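Local coordinates for metallo-beta-lactamase domain-containing protein (Thermotoga maritima, PDB 3H3E) that binds a zinc ion and probably acts as a metal-dependent enzyme of the metallo-beta-lactamase superfamily, although its exact reaction has not been established, at residues A[42-47]-A[63-68]; A[133-138]-A[159-164]; A[139-144]-A[184-189]; A[201-206]-A[227-232]; A[207-212]-A[236-241]. The protein carries 2 engineered substitutions. One frame throughout, in Å; residues are numbered along the deposited sequence.

Contact 1 (A[42-47]-A[63-68]); sequences FDTGKS and KDVLIS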
# COMPACT_ATOMS: atom_id res chain seq x y z
N PHE A 42 1.78 4.52 -6.69
CA PHE A 42 1.50 4.19 -5.30
C PHE A 42 2.76 3.62 -4.66
O PHE A 42 3.16 2.50 -4.99
CB PHE A 42 0.37 3.15 -5.19
CG PHE A 42 -0.16 2.96 -3.80
CD1 PHE A 42 -1.16 3.78 -3.31
CD2 PHE A 42 0.35 1.97 -2.98
CE1 PHE A 42 -1.65 3.62 -2.02
CE2 PHE A 42 -0.15 1.80 -1.69
CZ PHE A 42 -1.15 2.63 -1.22
N ASP A 43 3.36 4.39 -3.77
CA ASP A 43 4.61 4.01 -3.11
C ASP A 43 5.83 3.95 -4.06
O ASP A 43 5.68 3.98 -5.28
CB ASP A 43 4.45 2.72 -2.30
CG ASP A 43 3.68 2.94 -1.00
OD1 ASP A 43 3.33 4.11 -0.73
OD2 ASP A 43 3.40 1.97 -0.27
N THR A 44 7.02 3.89 -3.49
CA THR A 44 8.24 4.03 -4.27
C THR A 44 9.40 3.15 -3.80
O THR A 44 10.55 3.46 -4.11
CB THR A 44 8.73 5.49 -4.26
OG1 THR A 44 9.05 5.88 -2.92
CG2 THR A 44 7.68 6.42 -4.80
N GLY A 45 9.13 2.09 -3.05
CA GLY A 45 10.18 1.20 -2.58
C GLY A 45 11.18 1.78 -1.60
O GLY A 45 10.95 2.82 -0.98
N LYS A 46 12.32 1.09 -1.45
CA LYS A 46 13.41 1.50 -0.57
C LYS A 46 14.41 2.38 -1.31
O LYS A 46 14.87 3.40 -0.79
CB LYS A 46 14.14 0.25 -0.05
CG LYS A 46 15.36 0.50 0.83
CD LYS A 46 16.03 -0.80 1.26
CE LYS A 46 17.03 -1.28 0.23
NZ LYS A 46 17.53 -2.65 0.50
N SER A 47 14.75 1.97 -2.53
CA SER A 47 15.73 2.69 -3.35
C SER A 47 15.20 2.93 -4.75
O SER A 47 14.02 3.21 -4.93
CB SER A 47 17.03 1.92 -3.42
OG SER A 47 16.78 0.64 -3.94
N LYS A 63 3.22 12.45 -12.60
CA LYS A 63 3.48 13.54 -11.70
C LYS A 63 3.17 13.15 -10.26
O LYS A 63 3.89 13.54 -9.34
CB LYS A 63 2.63 14.74 -12.11
CG LYS A 63 2.68 15.89 -11.14
CD LYS A 63 1.66 16.94 -11.51
CE LYS A 63 0.36 16.30 -11.96
NZ LYS A 63 -0.76 17.26 -11.79
N ASP A 64 2.09 12.40 -10.07
CA ASP A 64 1.55 12.16 -8.73
C ASP A 64 2.03 10.87 -8.11
O ASP A 64 1.84 9.79 -8.65
CB ASP A 64 0.01 12.17 -8.74
CG ASP A 64 -0.57 13.54 -9.02
OD1 ASP A 64 -0.31 14.49 -8.25
OD2 ASP A 64 -1.32 13.67 -10.00
N VAL A 65 2.64 11.00 -6.94
CA VAL A 65 3.07 9.85 -6.17
C VAL A 65 2.35 9.85 -4.83
O VAL A 65 2.38 10.84 -4.10
CB VAL A 65 4.58 9.91 -5.92
CG1 VAL A 65 5.03 8.67 -5.15
CG2 VAL A 65 5.31 10.07 -7.25
N LEU A 66 1.68 8.74 -4.51
CA LEU A 66 0.94 8.62 -3.27
C LEU A 66 1.71 7.76 -2.31
O LEU A 66 2.28 6.75 -2.70
CB LEU A 66 -0.41 7.97 -3.51
CG LEU A 66 -1.12 8.36 -4.79
CD1 LEU A 66 -2.37 7.55 -4.90
CD2 LEU A 66 -1.43 9.84 -4.81
N ILE A 67 1.72 8.15 -1.04
CA ILE A 67 2.48 7.43 -0.03
C ILE A 67 1.54 6.79 0.98
O ILE A 67 0.81 7.49 1.68
CB ILE A 67 3.43 8.36 0.70
CG1 ILE A 67 4.46 8.92 -0.27
CG2 ILE A 67 4.13 7.61 1.79
CD1 ILE A 67 5.31 7.84 -0.94
N SER A 68 1.56 5.46 1.05
CA SER A 68 0.65 4.72 1.92
C SER A 68 0.97 4.92 3.40
O SER A 68 0.07 4.94 4.23
CB SER A 68 0.71 3.23 1.58
OG SER A 68 2.04 2.76 1.68
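F42, D43 and S68 carry most of the meeting between 42-47 and 63-68. F42 pairs with L66 in a parallel beta bridge, and D43 N extends the pairing by giving its hydrogen to L66 O at 2.8 Å, almost along the C=O axis. The carboxylate of D43 then grips S68 with both oxygens. OD1 of D43 takes the backbone N-H of S68 at 2.9 Å, nearly straight (173° at the hydrogen), while D43 OD2 accepts the hydroxyl S68 OG at 2.5 Å. Each oxygen uses its syn lone pair. S68 OG stands between its own backbone N and carbonyl carbon (chi1 56°), a setting that turns the hydroxyl to the carboxylate and leaves S68 CB against F42 CZ, 3.4 Å away. F42 reaches there with CG anti to the backbone N (chi1 -168°). T44 CG2 crosses V65 CG1 roughly at a right angle, 3.5 Å apart. D43 OD2 is also hydrogen-bonded to H74 ND1, in the HxHxDH signature of the superfamily. Several polar groups thus converge on one buried carboxylate, which would tend to keep it ionised and fixes S68 immediately before the zinc ligand H69.

Contact 2 (A[133-138]-A[159-164]); sequences LGPANL and LFEDEQ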
# COMPACT_ATOMS: atom_id res chain seq x y z
N LEU A 133 -8.22 6.86 1.04
CA LEU A 133 -8.90 6.69 2.30
C LEU A 133 -7.91 6.70 3.45
O LEU A 133 -6.88 6.03 3.39
CB LEU A 133 -9.73 5.41 2.31
CG LEU A 133 -11.13 5.70 1.78
CD1 LEU A 133 -11.06 5.91 0.28
CD2 LEU A 133 -12.07 4.57 2.13
N GLY A 134 -8.23 7.45 4.49
CA GLY A 134 -7.32 7.67 5.60
C GLY A 134 -7.23 6.47 6.51
O GLY A 134 -7.75 5.40 6.19
N PRO A 135 -6.57 6.64 7.66
CA PRO A 135 -6.30 5.54 8.57
C PRO A 135 -7.59 4.76 8.86
O PRO A 135 -8.59 5.36 9.25
CB PRO A 135 -5.84 6.24 9.84
CG PRO A 135 -5.50 7.58 9.46
CD PRO A 135 -6.28 7.95 8.27
N ALA A 136 -7.54 3.45 8.68
CA ALA A 136 -8.70 2.59 8.91
C ALA A 136 -9.07 2.54 10.38
O ALA A 136 -8.22 2.61 11.25
CB ALA A 136 -8.43 1.20 8.41
N ASN A 137 -10.36 2.40 10.63
CA ASN A 137 -10.88 2.18 11.97
C ASN A 137 -10.40 0.83 12.47
O ASN A 137 -10.65 -0.19 11.85
CB ASN A 137 -12.41 2.24 11.91
CG ASN A 137 -13.06 1.99 13.27
OD1 ASN A 137 -12.43 1.54 14.22
ND2 ASN A 137 -14.35 2.26 13.34
N LEU A 138 -9.72 0.83 13.61
CA LEU A 138 -9.14 -0.41 14.15
C LEU A 138 -10.14 -1.40 14.74
O LEU A 138 -9.79 -2.55 15.01
CB LEU A 138 -8.08 -0.07 15.19
CG LEU A 138 -6.78 0.46 14.60
CD1 LEU A 138 -6.02 1.22 15.65
CD2 LEU A 138 -5.94 -0.67 14.03
N LEU A 159 0.38 3.87 15.91
CA LEU A 159 -0.92 3.36 15.47
C LEU A 159 -1.17 3.61 13.98
O LEU A 159 -2.21 3.25 13.43
CB LEU A 159 -2.07 3.94 16.30
CG LEU A 159 -2.08 3.76 17.83
CD1 LEU A 159 -3.52 3.72 18.28
CD2 LEU A 159 -1.37 2.52 18.31
N PHE A 160 -0.19 4.24 13.34
CA PHE A 160 -0.22 4.46 11.91
C PHE A 160 -1.34 5.39 11.47
O PHE A 160 -2.07 5.13 10.52
CB PHE A 160 -0.23 3.13 11.16
CG PHE A 160 1.02 2.35 11.36
CD1 PHE A 160 1.15 1.50 12.44
CD2 PHE A 160 2.09 2.50 10.51
CE1 PHE A 160 2.33 0.79 12.65
CE2 PHE A 160 3.27 1.78 10.70
CZ PHE A 160 3.39 0.93 11.77
N GLU A 161 -1.43 6.51 12.17
CA GLU A 161 -2.37 7.57 11.83
C GLU A 161 -2.03 8.14 10.46
O GLU A 161 -2.80 8.95 9.91
CB GLU A 161 -2.31 8.67 12.88
CG GLU A 161 -2.51 8.21 14.30
CD GLU A 161 -3.96 7.96 14.64
OE1 GLU A 161 -4.81 7.97 13.72
OE2 GLU A 161 -4.26 7.75 15.84
N ASP A 162 -0.89 7.73 9.91
CA ASP A 162 -0.43 8.18 8.60
C ASP A 162 -0.85 7.29 7.44
O ASP A 162 -0.69 7.66 6.30
CB ASP A 162 1.08 8.30 8.58
CG ASP A 162 1.78 7.00 8.96
OD1 ASP A 162 1.38 6.38 9.96
OD2 ASP A 162 2.74 6.61 8.26
N GLU A 163 -1.39 6.11 7.75
CA GLU A 163 -1.70 5.11 6.74
C GLU A 163 -2.89 5.48 5.87
O GLU A 163 -3.93 5.87 6.38
CB GLU A 163 -1.98 3.76 7.39
CG GLU A 163 -2.25 2.65 6.41
CD GLU A 163 -2.11 1.28 7.04
OE1 GLU A 163 -3.09 0.80 7.64
OE2 GLU A 163 -1.01 0.69 6.93
N GLN A 164 -2.73 5.34 4.56
CA GLN A 164 -3.81 5.64 3.63
C GLN A 164 -3.83 4.64 2.50
O GLN A 164 -2.84 3.96 2.23
CB GLN A 164 -3.72 7.06 3.09
CG GLN A 164 -2.40 7.42 2.48
CD GLN A 164 -2.38 8.85 1.99
OE1 GLN A 164 -3.31 9.61 2.22
NE2 GLN A 164 -1.30 9.23 1.33
O HOH W 1 -5.54 2.27 7.33
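P135 has the most surface buried in this contact, set against the type I beta turn that runs from F160 to E163. Its ring reaches across to the turn with P135 CG, which lies 3.1 Å from E161 O, and P135 CB, 4.0 Å from F160 O. The turn is closed by E163 N donating to F160 O, and it carries the F160 side chain to within about 5 Å of the zinc ion, beside the ligands H71 and H182. E163 O comes to 3.0 Å from P135 N, but the tertiary amide nitrogen of proline carries no hydrogen, so this is packing. Two residues before the proline, L133 O receives a CA-H...O contact from Q164 CA at 3.1 Å. A water links the two segments: A136 N donates to it and it donates to E163 OE1. That carboxylate is anchored further by the backbone N-H groups of H182 and R183.

Toward solvent the contact loosens. L138 and L159 merely brush methyl to methyl, 4.4 Å between their CD1 atoms, and the exposed E161 side chain passes P135 CG at the edge of the contact.

The two loops lead out of strand 130-133 and into strand 165-170, antiparallel neighbours that L133 and T165 join by a backbone bond. A136 and E163 rest on I188 of helix 185-193, while P135 and Q164 touch R89 of strand 85-89.

Contact 3 (A[139-144]-A[184-189]); sequences RGKVPT and GIDNIL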
# COMPACT_ATOMS: atom_id res chain seq x y z
N ARG A 139 -11.39 -0.97 14.93
CA ARG A 139 -12.42 -1.80 15.55
C ARG A 139 -11.94 -2.68 16.71
O ARG A 139 -12.25 -3.88 16.76
CB ARG A 139 -13.12 -2.65 14.50
CG ARG A 139 -13.93 -1.82 13.54
CD ARG A 139 -14.25 -2.56 12.27
NE ARG A 139 -14.87 -1.66 11.30
CZ ARG A 139 -14.23 -1.09 10.30
NH1 ARG A 139 -12.94 -1.33 10.11
NH2 ARG A 139 -14.88 -0.28 9.48
N GLY A 140 -11.17 -2.10 17.63
CA GLY A 140 -10.69 -2.83 18.79
C GLY A 140 -9.37 -3.56 18.59
O GLY A 140 -8.78 -4.01 19.57
N LYS A 141 -8.91 -3.68 17.35
CA LYS A 141 -7.60 -4.28 17.05
C LYS A 141 -6.51 -3.22 17.12
O LYS A 141 -6.78 -2.03 17.04
CB LYS A 141 -7.59 -4.95 15.68
CG LYS A 141 -8.46 -6.21 15.61
CD LYS A 141 -8.54 -6.76 14.19
CE LYS A 141 -7.15 -7.05 13.62
NZ LYS A 141 -7.12 -7.13 12.12
N VAL A 142 -5.27 -3.66 17.29
CA VAL A 142 -4.12 -2.76 17.31
C VAL A 142 -3.02 -3.39 16.47
O VAL A 142 -2.89 -4.61 16.42
CB VAL A 142 -3.61 -2.52 18.73
CG1 VAL A 142 -4.73 -2.03 19.61
CG2 VAL A 142 -3.00 -3.79 19.30
N PRO A 143 -2.21 -2.55 15.80
CA PRO A 143 -1.24 -3.05 14.82
C PRO A 143 -0.33 -4.11 15.42
O PRO A 143 0.01 -3.98 16.59
CB PRO A 143 -0.45 -1.79 14.44
CG PRO A 143 -1.39 -0.68 14.68
CD PRO A 143 -2.18 -1.08 15.89
N THR A 144 0.01 -5.15 14.66
CA THR A 144 0.92 -6.19 15.16
C THR A 144 2.34 -5.70 14.95
O THR A 144 2.59 -4.84 14.10
CB THR A 144 0.71 -7.58 14.50
OG1 THR A 144 0.90 -7.50 13.08
CG2 THR A 144 -0.68 -8.11 14.77
N GLY A 184 -4.86 -3.04 9.61
CA GLY A 184 -5.65 -4.23 9.35
C GLY A 184 -6.32 -4.22 7.99
O GLY A 184 -7.09 -3.31 7.69
N ILE A 185 -6.04 -5.20 7.14
CA ILE A 185 -6.56 -5.18 5.78
C ILE A 185 -8.06 -5.35 5.80
O ILE A 185 -8.77 -4.79 4.98
CB ILE A 185 -5.90 -6.23 4.89
CG1 ILE A 185 -6.41 -6.15 3.45
CG2 ILE A 185 -6.17 -7.61 5.43
CD1 ILE A 185 -6.42 -4.80 2.86
N ASP A 186 -8.54 -6.11 6.78
CA ASP A 186 -9.97 -6.23 7.04
C ASP A 186 -10.63 -4.90 7.47
O ASP A 186 -11.69 -4.55 6.97
CB ASP A 186 -10.28 -7.34 8.05
CG ASP A 186 -9.57 -7.16 9.41
OD1 ASP A 186 -8.49 -6.55 9.47
OD2 ASP A 186 -10.11 -7.67 10.42
N ASN A 187 -9.99 -4.18 8.39
CA ASN A 187 -10.49 -2.86 8.78
C ASN A 187 -10.52 -1.92 7.61
O ASN A 187 -11.42 -1.10 7.45
CB ASN A 187 -9.63 -2.27 9.90
CG ASN A 187 -9.92 -2.91 11.22
OD1 ASN A 187 -11.06 -3.27 11.49
ND2 ASN A 187 -8.90 -3.08 12.04
N ILE A 188 -9.51 -2.07 6.76
CA ILE A 188 -9.37 -1.22 5.60
C ILE A 188 -10.52 -1.47 4.65
O ILE A 188 -11.11 -0.53 4.14
CB ILE A 188 -8.01 -1.46 4.93
CG1 ILE A 188 -6.91 -0.82 5.79
CG2 ILE A 188 -8.00 -0.91 3.53
CD1 ILE A 188 -5.49 -1.13 5.36
N LEU A 189 -10.87 -2.73 4.44
CA LEU A 189 -11.93 -3.08 3.49
C LEU A 189 -13.30 -2.69 4.00
O LEU A 189 -14.13 -2.21 3.25
CB LEU A 189 -11.89 -4.56 3.16
CG LEU A 189 -10.67 -5.04 2.36
CD1 LEU A 189 -10.83 -6.50 2.01
CD2 LEU A 189 -10.53 -4.23 1.10
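The irregular loop 139-144 runs past the start of helix 185-193 without pairing with it, its nearest CA-CA approach being 7.1 Å between R139 and N187, and G184 occupies the N-cap position with G184 O accepting from I188 N. Two long basic side chains bridge the gap. R139 stretches out from CG to NE and meets N187 tip to tip, so that a single nitrogen, NH1, serves two acceptors. R139 NH1 donates to N187 OD1 at 3.0 Å, with the acceptor close to the guanidinium plane but the donor standing above the plane of the amide carbonyl. The same R139 NH1 gives its other hydrogen to the backbone N187 O at 3.1 Å, this time in the carbonyl plane and on a lone pair. The guanidinium and amide planes are 27° apart, and N187 CB also lies at the guanidinium edge. NH2 of R139 has a stronger partner in the salt bridge to D191, one turn on, and the amide of N187 is held at its other end by ND2 bonding to R183 O.

K141 bends at chi3 (57°) and brings NZ to D186 head on, forming a salt bridge with NZ 3.0 Å from D186 OD1; the hydrogen bonds themselves are weak. D186 is in the first turn, where a negative charge should suit the helix dipole. The contact is a surface loop pinned to the N-capped first turn of a helix, here the helix that follows the zinc ligand H182 in the metallo-beta-lactamase fold.

Contact 4 (A[201-206]-A[227-232]); sequences KMVVGG and LGVETV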
# COMPACT_ATOMS: atom_id res chain seq x y z
N LYS A 201 -13.88 -5.36 -6.16
CA LYS A 201 -13.53 -6.33 -7.19
C LYS A 201 -12.19 -6.99 -6.90
O LYS A 201 -12.11 -8.22 -6.83
CB LYS A 201 -13.50 -5.65 -8.56
CG LYS A 201 -12.91 -6.50 -9.69
CD LYS A 201 -12.88 -5.72 -11.01
CE LYS A 201 -12.47 -6.57 -12.22
NZ LYS A 201 -11.01 -6.89 -12.23
N MSE A 202 -11.15 -6.17 -6.73
CA MSE A 202 -9.77 -6.64 -6.60
C MSE A 202 -9.01 -5.90 -5.50
O MSE A 202 -9.16 -4.69 -5.34
CB MSE A 202 -9.04 -6.47 -7.94
CG MSE A 202 -7.60 -6.93 -7.95
SE MSE A 202 -6.77 -6.72 -9.55
CE MSE A 202 -7.66 -7.85 -10.59
N VAL A 203 -8.18 -6.62 -4.76
CA VAL A 203 -7.33 -5.99 -3.75
C VAL A 203 -5.87 -6.36 -3.97
O VAL A 203 -5.54 -7.53 -4.00
CB VAL A 203 -7.71 -6.43 -2.34
CG1 VAL A 203 -6.92 -5.65 -1.32
CG2 VAL A 203 -9.20 -6.24 -2.12
N VAL A 204 -5.00 -5.37 -4.13
CA VAL A 204 -3.60 -5.66 -4.31
C VAL A 204 -2.70 -4.88 -3.35
O VAL A 204 -2.94 -3.72 -3.06
CB VAL A 204 -3.17 -5.46 -5.77
CG1 VAL A 204 -4.22 -4.67 -6.52
CG2 VAL A 204 -1.79 -4.79 -5.85
N GLY A 205 -1.67 -5.54 -2.82
CA GLY A 205 -0.72 -4.87 -1.95
C GLY A 205 -0.33 -5.72 -0.77
O GLY A 205 -0.69 -6.89 -0.71
N GLY A 206 0.40 -5.14 0.18
CA GLY A 206 0.87 -5.89 1.33
C GLY A 206 -0.10 -5.85 2.50
O GLY A 206 -0.68 -4.81 2.79
N LEU A 227 -17.24 -9.94 2.00
CA LEU A 227 -17.42 -8.69 1.25
C LEU A 227 -17.48 -8.94 -0.25
O LEU A 227 -17.63 -8.00 -1.03
CB LEU A 227 -16.33 -7.67 1.58
CG LEU A 227 -16.24 -7.12 3.02
CD1 LEU A 227 -15.01 -6.25 3.18
CD2 LEU A 227 -17.47 -6.33 3.44
N GLY A 228 -17.38 -10.20 -0.65
CA GLY A 228 -17.47 -10.57 -2.05
C GLY A 228 -16.31 -10.13 -2.92
O GLY A 228 -16.47 -9.88 -4.11
N VAL A 229 -15.12 -10.03 -2.33
CA VAL A 229 -13.94 -9.69 -3.12
C VAL A 229 -13.64 -10.83 -4.09
O VAL A 229 -13.67 -12.00 -3.72
CB VAL A 229 -12.72 -9.41 -2.23
CG1 VAL A 229 -11.53 -9.04 -3.09
CG2 VAL A 229 -13.03 -8.30 -1.27
N GLU A 230 -13.36 -10.49 -5.35
CA GLU A 230 -13.22 -11.49 -6.39
C GLU A 230 -11.77 -11.94 -6.60
O GLU A 230 -11.51 -13.13 -6.71
CB GLU A 230 -13.83 -10.98 -7.71
CG GLU A 230 -13.84 -12.01 -8.83
CD GLU A 230 -14.42 -13.35 -8.40
OE1 GLU A 230 -15.50 -13.35 -7.77
OE2 GLU A 230 -13.80 -14.40 -8.70
N THR A 231 -10.83 -10.99 -6.64
CA THR A 231 -9.42 -11.30 -6.90
C THR A 231 -8.53 -10.64 -5.87
O THR A 231 -8.75 -9.48 -5.53
CB THR A 231 -8.97 -10.75 -8.26
OG1 THR A 231 -9.91 -11.12 -9.27
CG2 THR A 231 -7.59 -11.27 -8.64
N VAL A 232 -7.52 -11.36 -5.40
CA VAL A 232 -6.54 -10.82 -4.47
C VAL A 232 -5.10 -11.05 -4.94
O VAL A 232 -4.75 -12.13 -5.39
CB VAL A 232 -6.73 -11.36 -3.02
CG1 VAL A 232 -5.73 -10.72 -2.07
CG2 VAL A 232 -8.13 -11.07 -2.54
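M202, a selenomethionine, and T231 lie side by side on one face of two parallel strands, and the longer side chain traces the contact outward. M202 CB begins 3.9 Å from T231 O. M202 CG, anti to the backbone N, comes to 3.7 Å from the same T231 O. After SE the chain bends (chi3 -66°), which swings M202 CE back over the threonine to 3.9 Å from T231 CG2.

Beneath this the backbones are stitched in parallel register, M202 opposite T231 and V203 opposite V232. V203 N donates to T231 O at 3.0 Å, in the plane of the carbonyl. K201 O is gripped twice: T231 N reaches it in plane at 3.1 Å, and E230 N at 3.0 Å from above the carbonyl plane, so the residue leading into strand 231-235 is already fastened.

The other face carries V203 and V232. V203 CG2 crosses V229 CG1 at about a right angle, 3.8 Å apart, while V232 CG1 lies over V203 O. F224 of helix 214-226 touches all three valines and covers part of this face. That helix ends in a Schellman motif, with G228 at positive phi. Strand 200-204, helix 214-226 and strand 231-235 make a beta-alpha-beta crossover within one half of the alpha-beta/beta-alpha sandwich of the metallo-beta-lactamase fold, its strands in an inner sheet and its helix packed on the outside.

Contact 5 (A[207-212]-A[236-241]); sequences FHLLKS and HCTGER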
# COMPACT_ATOMS: atom_id res chain seq x y z
N PHE A 207 -0.26 -6.99 3.17
CA PHE A 207 -1.24 -7.11 4.26
C PHE A 207 -0.61 -7.30 5.64
O PHE A 207 -1.31 -7.31 6.65
CB PHE A 207 -2.26 -8.25 4.01
CG PHE A 207 -2.93 -8.19 2.65
CD1 PHE A 207 -3.06 -7.00 1.96
CD2 PHE A 207 -3.46 -9.33 2.08
CE1 PHE A 207 -3.67 -6.96 0.72
CE2 PHE A 207 -4.07 -9.29 0.85
CZ PHE A 207 -4.18 -8.11 0.17
N HIS A 208 0.70 -7.47 5.68
CA HIS A 208 1.44 -7.57 6.94
C HIS A 208 0.95 -8.68 7.85
O HIS A 208 0.55 -8.43 8.99
CB HIS A 208 1.45 -6.24 7.69
CG HIS A 208 2.64 -6.09 8.60
ND1 HIS A 208 3.90 -5.80 8.13
CD2 HIS A 208 2.75 -6.20 9.94
CE1 HIS A 208 4.75 -5.74 9.14
NE2 HIS A 208 4.07 -5.98 10.25
N LEU A 209 1.02 -9.91 7.36
CA LEU A 209 0.46 -11.02 8.11
C LEU A 209 1.49 -12.01 8.63
O LEU A 209 1.14 -13.10 9.07
CB LEU A 209 -0.58 -11.71 7.25
CG LEU A 209 -1.74 -10.75 7.00
CD1 LEU A 209 -2.73 -11.33 6.00
CD2 LEU A 209 -2.43 -10.39 8.32
N LEU A 210 2.76 -11.62 8.60
CA LEU A 210 3.86 -12.47 9.06
C LEU A 210 3.85 -12.71 10.57
O LEU A 210 4.29 -13.76 11.04
CB LEU A 210 5.20 -11.87 8.64
CG LEU A 210 5.65 -12.26 7.24
CD1 LEU A 210 7.01 -11.66 6.91
CD2 LEU A 210 5.69 -13.77 7.11
N LYS A 211 3.36 -11.73 11.32
CA LYS A 211 3.32 -11.80 12.78
C LYS A 211 1.91 -12.09 13.30
O LYS A 211 1.67 -12.06 14.50
CB LYS A 211 3.86 -10.51 13.41
CG LYS A 211 5.38 -10.36 13.38
CD LYS A 211 5.89 -9.81 14.72
CE LYS A 211 7.43 -9.84 14.85
NZ LYS A 211 8.10 -8.56 14.45
N SER A 212 0.99 -12.36 12.38
CA SER A 212 -0.38 -12.66 12.75
C SER A 212 -0.58 -14.17 12.88
O SER A 212 0.08 -14.95 12.18
CB SER A 212 -1.35 -12.10 11.71
OG SER A 212 -1.48 -10.70 11.84
N HIS A 236 4.64 -8.03 -0.91
CA HIS A 236 5.42 -7.33 0.11
C HIS A 236 5.32 -8.01 1.48
O HIS A 236 5.66 -9.19 1.62
CB HIS A 236 4.95 -5.86 0.17
CG HIS A 236 5.83 -4.96 0.98
ND1 HIS A 236 7.21 -5.06 0.98
CD2 HIS A 236 5.53 -3.92 1.81
CE1 HIS A 236 7.71 -4.13 1.78
NE2 HIS A 236 6.72 -3.43 2.30
N CYS A 237 4.84 -7.27 2.49
CA CYS A 237 4.77 -7.81 3.85
C CYS A 237 3.97 -9.12 4.04
O CYS A 237 4.25 -9.88 4.96
CB CYS A 237 4.36 -6.74 4.91
SG CYS A 237 3.59 -5.13 4.44
N THR A 238 3.02 -9.39 3.16
CA THR A 238 1.99 -10.39 3.42
C THR A 238 2.44 -11.71 4.07
O THR A 238 2.00 -12.03 5.17
CB THR A 238 1.14 -10.65 2.17
OG1 THR A 238 0.66 -9.40 1.65
CG2 THR A 238 -0.04 -11.53 2.52
N GLY A 239 3.30 -12.47 3.41
CA GLY A 239 3.82 -13.68 4.02
C GLY A 239 3.33 -14.97 3.38
O GLY A 239 2.16 -15.11 3.07
N GLU A 240 4.24 -15.93 3.22
CA GLU A 240 3.93 -17.21 2.58
C GLU A 240 2.83 -17.98 3.31
O GLU A 240 1.96 -18.57 2.68
CB GLU A 240 5.20 -18.08 2.44
CG GLU A 240 4.97 -19.46 1.80
CD GLU A 240 6.19 -20.38 1.86
OE1 GLU A 240 7.33 -19.88 2.04
OE2 GLU A 240 6.01 -21.62 1.73
N ARG A 241 2.86 -17.97 4.64
CA ARG A 241 1.84 -18.67 5.41
C ARG A 241 0.47 -18.10 5.10
O ARG A 241 -0.47 -18.83 4.79
CB ARG A 241 2.13 -18.57 6.91
CG ARG A 241 1.16 -19.36 7.78
CD ARG A 241 1.00 -20.79 7.28
NE ARG A 241 -0.03 -21.54 8.00
CZ ARG A 241 -0.49 -22.73 7.61
NH1 ARG A 241 -0.02 -23.31 6.51
NH2 ARG A 241 -1.43 -23.35 8.33
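The H208 ring is met at its edge by C237: CB of C237 lies 3.4 Å from H208 ND1 near the ring plane, and C237 SG is also in plane, 4.8 Å from the ring centroid and 86° off the normal. The imidazole is carried there with CG anti to the backbone N (chi1 -154°), and its ring also meets that of the zinc ligand H182. The F207 ring lies alongside T238, pointing the same way, with T238 OG1 3.9 Å from F207 CG and the methyl T238 CG2 beside F207 CD2.

T238 supplies the polar bonds of the contact. Its hydroxyl OG1 receives the backbone N-H of F207 at 3.0 Å and is hydrogen-bonded to C235 O as well, so a buried oxygen has two partners. Its carbonyl, T238 O, accepts from L209 N at 3.2 Å, in plane and on a lone pair though well bent at the hydrogen (135°). L209 CB rests against the same oxygen. L210 reaches across at the exposed end: its CG lies 3.6 Å from C237 O, and L210 CD2 packs 3.6 Å from G239 CA, which stands at the N-cap position of helix 240-249.

C237 is joined to C180 by a disulfide, tying the loop to the region of H182, and its side chain lies about 5 Å from the zinc ion. H236, with D73 and H74, is placed as if to hold a second metal, a possibility consistent with the dinuclear centres of many relatives. Such loops after the strands, gathered round the metal, form the active-site rim of the metallo-beta-lactamase fold.

From the N terminus, contact 1 closes the loop through helix 49-56 and binds neighbouring parallel strands of the first large sheet. Contact 2 follows in series, yet the two touch: Q164 makes probable hydrogen bonds to the carbonyls of I67 and S68, joining both large sheets. Contact 3 opens within the loop that contact 2 closes and ends beyond it, so the pair cross, meeting where N137 and A136 pack on N187 and I188. Contacts 4 and 5 cross likewise around helix 214-226, with G206 against T238 and V232 against F207. Helix 185-193 supplies the bridge, I185 and L189 from contact 3 packing on V203, L227 and F207.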